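Local coordinates for putative acetyl/propionyl-CoA carboxylase, alpha subunit (Methylibium petroleiphilum, PDB 2O1Q) that is a zinc-binding, cupin-like protein that probably acts as an acetylacetone dioxygenase, an oxidoreductase that would cleave a beta-diketone, at the interface of chains A and B. Sequence-based numbering; all coordinates share one arbitrary frame. Chains: chain A/B, putative acetyl/propionyl-CoA carboxylase, alpha subunit.

The interface of chains A and B. Residues chain A 10-12, 36-37, 46, 114; chain B 67, 93-94.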
# COMPACT_ATOMS: atom_id res chain seq x y z
N GLU A 10 1.88 18.14 1.29
CA GLU A 10 1.09 18.94 0.36
C GLU A 10 -0.15 19.50 1.03
O GLU A 10 -0.68 18.93 1.98
CB GLU A 10 0.63 18.11 -0.83
CG GLU A 10 1.74 17.37 -1.53
CD GLU A 10 1.24 16.33 -2.52
OE1 GLU A 10 0.02 16.26 -2.85
OE2 GLU A 10 2.09 15.54 -2.97
N TYR A 11 -0.58 20.64 0.53
CA TYR A 11 -1.82 21.29 0.95
C TYR A 11 -2.50 21.90 -0.27
O TYR A 11 -1.83 22.54 -1.09
CB TYR A 11 -1.61 22.36 2.01
CG TYR A 11 -2.91 23.03 2.37
CD1 TYR A 11 -3.92 22.31 3.01
CD2 TYR A 11 -3.18 24.31 1.98
CE1 TYR A 11 -5.14 22.86 3.26
CE2 TYR A 11 -4.38 24.88 2.21
CZ TYR A 11 -5.36 24.14 2.87
OH TYR A 11 -6.57 24.70 3.09
N VAL A 12 -3.80 21.70 -0.40
CA VAL A 12 -4.59 22.26 -1.47
C VAL A 12 -5.77 23.02 -0.87
O VAL A 12 -6.59 22.40 -0.16
CB VAL A 12 -5.19 21.17 -2.44
CG1 VAL A 12 -6.18 21.79 -3.46
CG2 VAL A 12 -4.07 20.38 -3.09
N LEU A 36 -6.91 16.09 -6.44
CA LEU A 36 -6.33 16.64 -5.23
C LEU A 36 -4.91 16.15 -5.00
O LEU A 36 -4.04 16.90 -4.51
CB LEU A 36 -7.20 16.28 -4.05
CG LEU A 36 -8.61 16.89 -4.07
CD1 LEU A 36 -9.42 16.29 -2.90
CD2 LEU A 36 -8.58 18.43 -4.08
N HIS A 37 -4.63 14.92 -5.42
CA HIS A 37 -3.32 14.33 -5.13
C HIS A 37 -3.07 13.12 -6.01
O HIS A 37 -4.00 12.32 -6.28
CB HIS A 37 -3.20 13.94 -3.65
CG HIS A 37 -1.97 13.14 -3.33
ND1 HIS A 37 -0.75 13.72 -3.09
CD2 HIS A 37 -1.79 11.81 -3.21
CE1 HIS A 37 0.15 12.76 -2.89
NE2 HIS A 37 -0.47 11.60 -2.93
N THR A 46 -6.41 10.81 -5.44
CA THR A 46 -7.50 11.28 -4.63
C THR A 46 -8.09 12.49 -5.34
O THR A 46 -7.34 13.34 -5.90
CB THR A 46 -6.96 11.72 -3.28
OG1 THR A 46 -6.27 10.64 -2.64
CG2 THR A 46 -8.01 12.28 -2.40
N TYR A 114 -15.80 12.75 -2.15
CA TYR A 114 -14.35 12.69 -2.08
C TYR A 114 -13.99 11.22 -2.09
O TYR A 114 -14.62 10.42 -1.40
CB TYR A 114 -13.92 13.38 -0.76
CG TYR A 114 -12.47 13.23 -0.36
CD1 TYR A 114 -12.04 12.14 0.33
CD2 TYR A 114 -11.53 14.22 -0.61
CE1 TYR A 114 -10.76 12.04 0.77
CE2 TYR A 114 -10.23 14.12 -0.17
CZ TYR A 114 -9.84 13.02 0.49
OH TYR A 114 -8.57 12.87 1.00
N GLU B 67 -3.88 11.24 4.46
CA GLU B 67 -4.52 12.26 3.63
C GLU B 67 -5.78 12.74 4.33
O GLU B 67 -6.58 11.91 4.82
CB GLU B 67 -4.92 11.66 2.29
CG GLU B 67 -3.79 11.20 1.50
CD GLU B 67 -4.20 10.70 0.12
OE1 GLU B 67 -4.84 11.46 -0.66
OE2 GLU B 67 -3.76 9.59 -0.24
N TYR B 93 -7.51 20.17 1.56
CA TYR B 93 -6.97 18.81 1.40
C TYR B 93 -5.49 18.86 1.79
O TYR B 93 -4.79 19.80 1.45
CB TYR B 93 -7.09 18.33 -0.04
CG TYR B 93 -6.23 17.12 -0.30
CD1 TYR B 93 -6.68 15.85 0.00
CD2 TYR B 93 -4.93 17.25 -0.76
CE1 TYR B 93 -5.81 14.75 -0.15
CE2 TYR B 93 -4.07 16.18 -0.88
CZ TYR B 93 -4.51 14.93 -0.58
OH TYR B 93 -3.69 13.81 -0.68
N GLY B 94 -5.00 17.84 2.49
CA GLY B 94 -3.60 17.71 2.79
C GLY B 94 -3.07 16.32 2.60
O GLY B 94 -3.80 15.35 2.89
O HOH W 1 -8.48 10.99 2.96
O HOH W 2 -3.69 9.11 -2.95
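B:Tyr93 pushes its ring in among A:Val12, A:Leu36, A:His37, A:Thr46 and A:Tyr114 across a two-fold interface of identical chains, possibly a biological dimer, though the structure alone does not show it. Its backbone pairs strand 92-96 antiparallel with strand 10-13: A:Val12 N donates to B:Tyr93 O at 2.8 Å, and B:Tyr93 N returns a bond to A:Val12 O. With CG anti to the backbone N (chi1 165°), the phenol points into the partner. Packing is tight where A:His37 CB lies 3.5 Å from B:Tyr93 CZ; A:His37 ND1 donates in its ring plane to A:Glu10 OE1, steadying the imidazole. Leucine suits its place by laying an apolar methylene, A:Leu36 CB, over the ring face, offset toward the rim. A:Tyr114 meets the ring edge to edge, the side chains crossing at about a right angle, with A:Tyr114 OH in the B:Tyr93 ring plane. Tyrosine joins an apolar ring to a polar tip: B:Tyr93 OH donates to B:Glu67 OE1 at 2.6 Å, from above the carboxylate plane. A:Thr46, whose methyl CG2 touches the ring, donates from OG1 to that oxygen's syn side, tilted 24° out of plane; glutamate is long enough to serve both hydroxyls. A phenylalanine in place of B:Tyr93 would probably leave B:Glu67 OE1 without one donor and freer to turn. Beyond this core the contact is looser and water-mediated: one water links A:Tyr114 OH to B:Glu67 O. A second water, its oxygen 3.0 Å from A:Thr46 OG1, also bonds B:Glu67 OE2.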